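Local coordinates for DNA-binding protein reb1 (Schizosaccharomyces pombe, PDB 5EYB) that binds specific DNA sites in the ribosomal RNA gene spacer and upstream of many genes, and helps terminate transcription by RNA polymerase I, at residues D179-L182 against R183-V186; C207-R210 against W211-V214. All blocks are in the same frame, centred on the assembly; numbering follows the deposited sequence.

Contact 1: residues D179-L182 against R183-V186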
# COMPACT_ATOMS: atom_id res chain seq x y z
N ASP A 179 14.80 -5.30 -15.43
CA ASP A 179 15.12 -5.55 -14.02
C ASP A 179 16.59 -5.89 -13.86
O ASP A 179 17.25 -5.46 -12.92
CB ASP A 179 14.26 -6.68 -13.46
CG ASP A 179 12.89 -6.22 -13.02
OD1 ASP A 179 12.73 -5.01 -12.73
OD2 ASP A 179 11.97 -7.06 -12.96
N GLU A 180 17.10 -6.68 -14.81
CA GLU A 180 18.49 -7.12 -14.79
C GLU A 180 19.43 -5.96 -15.11
O GLU A 180 20.48 -5.82 -14.49
CB GLU A 180 18.69 -8.26 -15.79
CG GLU A 180 20.08 -8.88 -15.76
CD GLU A 180 20.36 -9.63 -14.48
OE1 GLU A 180 19.41 -9.91 -13.72
OE2 GLU A 180 21.55 -9.94 -14.23
N GLU A 181 19.05 -5.15 -16.09
CA GLU A 181 19.84 -4.00 -16.49
C GLU A 181 19.99 -3.04 -15.32
O GLU A 181 21.04 -2.42 -15.13
CB GLU A 181 19.20 -3.28 -17.68
CG GLU A 181 20.05 -2.16 -18.25
CD GLU A 181 21.26 -2.67 -19.01
OE1 GLU A 181 21.29 -3.87 -19.34
OE2 GLU A 181 22.19 -1.87 -19.27
N LEU A 182 18.93 -2.91 -14.53
CA LEU A 182 18.96 -2.08 -13.34
C LEU A 182 19.95 -2.63 -12.33
O LEU A 182 20.76 -1.89 -11.78
CB LEU A 182 17.57 -1.99 -12.72
CG LEU A 182 17.53 -1.27 -11.37
CD1 LEU A 182 17.84 0.21 -11.55
CD2 LEU A 182 16.18 -1.47 -10.69
N ARG A 183 19.88 -3.94 -12.09
CA ARG A 183 20.77 -4.61 -11.16
C ARG A 183 22.24 -4.35 -11.48
O ARG A 183 23.02 -3.97 -10.62
CB ARG A 183 20.51 -6.12 -11.15
CG ARG A 183 21.30 -6.89 -10.11
CD ARG A 183 21.19 -8.39 -10.31
NE ARG A 183 21.77 -8.81 -11.58
CZ ARG A 183 23.08 -8.97 -11.79
NH1 ARG A 183 23.95 -8.73 -10.82
NH2 ARG A 183 23.51 -9.36 -12.98
N LYS A 184 22.60 -4.56 -12.75
CA LYS A 184 23.97 -4.39 -13.20
C LYS A 184 24.44 -2.94 -13.07
O LYS A 184 25.61 -2.68 -12.80
CB LYS A 184 24.12 -4.86 -14.64
CG LYS A 184 24.02 -6.37 -14.79
CD LYS A 184 24.21 -6.82 -16.23
CE LYS A 184 23.02 -6.46 -17.10
NZ LYS A 184 23.04 -7.21 -18.38
N ASN A 185 23.52 -2.00 -13.26
CA ASN A 185 23.83 -0.59 -13.08
C ASN A 185 24.13 -0.26 -11.62
O ASN A 185 25.02 0.54 -11.32
CB ASN A 185 22.69 0.28 -13.60
CG ASN A 185 22.85 0.64 -15.06
OD1 ASN A 185 23.93 1.03 -15.50
ND2 ASN A 185 21.77 0.49 -15.83
N VAL A 186 23.38 -0.89 -10.72
CA VAL A 186 23.60 -0.70 -9.29
C VAL A 186 24.92 -1.36 -8.87
O VAL A 186 25.64 -0.83 -8.02
CB VAL A 186 22.43 -1.26 -8.45
CG1 VAL A 186 22.68 -1.06 -6.97
CG2 VAL A 186 21.13 -0.59 -8.86
O HOH W 1 22.18 0.61 -18.87
O HOH W 2 20.62 -6.78 -19.28
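Glu180 and Arg183 run side by side on one flank of helix 176-189 and form a salt bridge one turn apart. Glu180 OE2 sits at the edge of the guanidinium, near its plane, facing Arg183 NH2 at a modelled spacing too short to be taken literally, with a weak bond from Arg183 NE to the same oxygen; the carboxylate plane is turned 46° from the guanidinium. Bending at chi3 (64°) brings the arginine's nitrogens back toward the acid. A second charge pair is looser: Glu181 OE1 lies 3.9 Å from Lys184 NZ, a long salt bridge helped by a water that donates to Glu181 OE1 and accepts from Lys184 NZ. Another water links Glu181 OE2 to Asn185 ND2. Long, flexible charged residues suit the exposed positions of Glu181 and Lys184, whose link is part direct and part through water.

Beneath them, four main-chain bonds of the i to i+4 kind hold the helix, among them Lys184 N to Glu180 O at 3.0 Å.

The apolar contribution is small: Leu182 CD1 meets Val186 CG2 at 4.3 Å. These branched hydrocarbons are buried because their stripe faces the rest of the Myb-like domain. Leu182 and Val186 both pack on Ile196 of helix 193-199, Val186 also touching Trp193. Val186 on Trp211, Arg183 on Val215 and Asp179, paired with Arg210, help seat helix 176-189 against helix 204-215.

Contact 2: residues C207-R210 against W211-V214. With nucleotides of chain B; nucleotides of chain C.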
# COMPACT_ATOMS: atom_id res chain seq x y z
N CYS A 207 13.54 3.93 -10.21
CA CYS A 207 14.68 3.02 -10.21
C CYS A 207 14.97 2.56 -8.79
O CYS A 207 15.23 1.38 -8.56
CB CYS A 207 15.92 3.69 -10.81
SG CYS A 207 15.79 4.00 -12.59
N ARG A 208 14.94 3.49 -7.85
CA ARG A 208 15.13 3.17 -6.44
C ARG A 208 14.07 2.18 -5.99
O ARG A 208 14.38 1.16 -5.38
CB ARG A 208 15.08 4.44 -5.57
CG ARG A 208 15.69 4.31 -4.17
CD ARG A 208 14.78 3.59 -3.17
NE ARG A 208 13.42 4.13 -3.15
CZ ARG A 208 12.96 4.98 -2.23
NH1 ARG A 208 13.75 5.39 -1.25
NH2 ARG A 208 11.71 5.42 -2.30
N ASP A 209 12.81 2.49 -6.28
CA ASP A 209 11.70 1.66 -5.84
C ASP A 209 11.80 0.25 -6.41
O ASP A 209 11.62 -0.74 -5.68
CB ASP A 209 10.36 2.30 -6.21
CG ASP A 209 10.13 3.63 -5.51
OD1 ASP A 209 10.73 3.88 -4.45
OD2 ASP A 209 9.33 4.44 -6.04
N ARG A 210 12.10 0.14 -7.70
CA ARG A 210 12.28 -1.16 -8.34
C ARG A 210 13.38 -1.96 -7.66
O ARG A 210 13.26 -3.16 -7.46
CB ARG A 210 12.59 -1.02 -9.82
CG ARG A 210 11.54 -1.62 -10.71
CD ARG A 210 11.37 -3.11 -10.50
NE ARG A 210 10.03 -3.54 -10.89
CZ ARG A 210 9.67 -4.80 -11.10
NH1 ARG A 210 10.56 -5.78 -10.99
NH2 ARG A 210 8.42 -5.09 -11.44
N TRP A 211 14.47 -1.27 -7.31
CA TRP A 211 15.58 -1.92 -6.64
C TRP A 211 15.24 -2.29 -5.20
O TRP A 211 15.32 -3.46 -4.82
CB TRP A 211 16.83 -1.02 -6.66
CG TRP A 211 17.96 -1.56 -5.85
CD1 TRP A 211 18.30 -1.22 -4.57
CD2 TRP A 211 18.91 -2.56 -6.26
NE1 TRP A 211 19.40 -1.94 -4.16
CE2 TRP A 211 19.79 -2.77 -5.17
CE3 TRP A 211 19.10 -3.30 -7.43
CZ2 TRP A 211 20.84 -3.68 -5.23
CZ3 TRP A 211 20.14 -4.21 -7.48
CH2 TRP A 211 21.00 -4.39 -6.39
N ARG A 212 14.85 -1.30 -4.40
CA ARG A 212 14.59 -1.52 -2.98
C ARG A 212 13.50 -2.55 -2.71
O ARG A 212 13.62 -3.37 -1.80
CB ARG A 212 14.21 -0.20 -2.29
CG ARG A 212 13.87 -0.36 -0.81
CD ARG A 212 13.32 0.91 -0.22
NE ARG A 212 12.09 1.33 -0.88
CZ ARG A 212 11.44 2.46 -0.61
NH1 ARG A 212 11.90 3.28 0.33
NH2 ARG A 212 10.33 2.77 -1.27
N ASP A 213 12.43 -2.52 -3.50
CA ASP A 213 11.26 -3.34 -3.21
C ASP A 213 11.15 -4.61 -4.05
O ASP A 213 10.28 -5.44 -3.78
CB ASP A 213 9.99 -2.50 -3.38
CG ASP A 213 9.85 -1.43 -2.32
OD1 ASP A 213 10.17 -1.71 -1.15
OD2 ASP A 213 9.43 -0.30 -2.65
N VAL A 214 12.00 -4.78 -5.05
CA VAL A 214 11.92 -5.97 -5.89
C VAL A 214 13.28 -6.60 -6.23
O VAL A 214 13.55 -7.73 -5.84
CB VAL A 214 11.21 -5.67 -7.23
CG1 VAL A 214 11.21 -6.91 -8.11
CG2 VAL A 214 9.78 -5.19 -7.00
P DG B 12 17.56 4.66 5.20
OP1 DG B 12 18.28 4.41 6.47
OP2 DG B 12 17.35 3.55 4.25
O5' DG B 12 16.13 5.29 5.49
C5' DG B 12 16.03 6.56 6.12
C4' DG B 12 14.59 7.00 6.22
O4' DG B 12 14.15 7.52 4.94
C3' DG B 12 13.59 5.90 6.60
O3' DG B 12 12.84 6.31 7.74
C2' DG B 12 12.70 5.76 5.35
C1' DG B 12 12.82 7.14 4.73
N9 DG B 12 12.56 7.16 3.29
C8 DG B 12 13.28 6.52 2.32
N7 DG B 12 12.82 6.72 1.11
C5 DG B 12 11.73 7.56 1.31
C6 DG B 12 10.83 8.12 0.37
O6 DG B 12 10.83 7.98 -0.86
N1 DG B 12 9.87 8.91 0.98
C2 DG B 12 9.78 9.13 2.34
N2 DG B 12 8.78 9.92 2.74
N3 DG B 12 10.61 8.61 3.23
C4 DG B 12 11.56 7.84 2.64
P DG B 13 11.75 5.33 8.40
OP1 DG B 13 11.63 5.74 9.81
OP2 DG B 13 12.11 3.94 8.06
O5' DG B 13 10.40 5.68 7.62
C5' DG B 13 9.98 7.03 7.52
C4' DG B 13 8.71 7.14 6.70
O4' DG B 13 9.03 7.09 5.29
C3' DG B 13 7.68 6.03 6.93
O3' DG B 13 6.57 6.56 7.64
C2' DG B 13 7.28 5.56 5.52
C1' DG B 13 7.90 6.62 4.61
N9 DG B 13 8.33 6.09 3.32
C8 DG B 13 9.43 5.29 3.08
N7 DG B 13 9.57 4.97 1.83
C5 DG B 13 8.50 5.59 1.19
C6 DG B 13 8.13 5.60 -0.17
O6 DG B 13 8.69 5.05 -1.12
N1 DG B 13 6.98 6.35 -0.39
C2 DG B 13 6.27 7.01 0.59
N2 DG B 13 5.19 7.68 0.18
N3 DG B 13 6.61 7.02 1.87
C4 DG B 13 7.73 6.29 2.10
P DC C 15 2.41 8.78 -9.61
OP1 DC C 15 1.60 9.66 -10.50
OP2 DC C 15 3.77 8.35 -10.02
O5' DC C 15 2.56 9.48 -8.19
C5' DC C 15 1.42 9.67 -7.37
C4' DC C 15 1.82 9.86 -5.93
O4' DC C 15 2.47 8.68 -5.45
C3' DC C 15 2.84 10.98 -5.70
O3' DC C 15 2.14 12.18 -5.38
C2' DC C 15 3.67 10.47 -4.50
C1' DC C 15 3.24 9.01 -4.34
N1 DC C 15 4.39 8.07 -4.27
C2 DC C 15 4.86 7.64 -3.02
O2 DC C 15 4.31 8.06 -2.00
N3 DC C 15 5.90 6.78 -2.98
C4 DC C 15 6.47 6.35 -4.11
N4 DC C 15 7.49 5.50 -4.01
C5 DC C 15 6.00 6.78 -5.38
C6 DC C 15 4.97 7.63 -5.41
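The guanidinium groups of Arg208 and Arg212, one turn apart on helix 204-215, lie flat on each other, centres 3.4 Å apart and planes 23° from parallel. At the edge of Arg208, in its plane, lie Asp209 OD1 and N7 of guanine DG12 of chain B; the edge of Arg212 meets guanine DG13 of chain B. Each arginine reads one base with two bonds: Arg208 NH1 reaches DG12 N7 at 2.9 Å while its NH2 reaches O6, and Arg212 NH2 reaches DG13 O6 at 2.8 Å while its NH1 donates to N7. Bends at chi2 and chi3 of Arg208 swing its NE and NH2 onto Asp209 OD1, which accepts both. The other oxygen, Asp209 OD2, takes a bond from N4 of cytosine DC15 of chain C at 2.9 Å. Replacing Arg208 by an alanine would probably leave DG12 N7 and O6 without these donors, Arg212 without its stacked partner, and Asp209 OD1 without two N-H bonds.

Stacked arginines suit adjacent guanines, whose N7 and O6 accept in the major groove, and the aspartate suits a cytosine amino group; the Asp209 carboxylate probably offsets part of the charge of the two stacked guanidiniums, as befits a recognition helix.

Both contacts lie along single helices of the same Myb-like domain, contact 1 on helix 176-189 and contact 2 on helix 204-215, and the helices meet directly through the salt bridge of Asp179 OD2 to Arg210 NH1, 2.7 Å apart, and through Leu182 packed on Cys207. Contact 1 is the more exposed: its charged side chains pair with one another, Glu181 and Lys184 also sharing a water, and its buried members are hydrocarbon. Contact 2 has no fully exposed residue; its buried charges are shared among themselves and with guanine and cytosine bases. Similar charged residues thus decorate a surface in the first and read DNA sequence in the second.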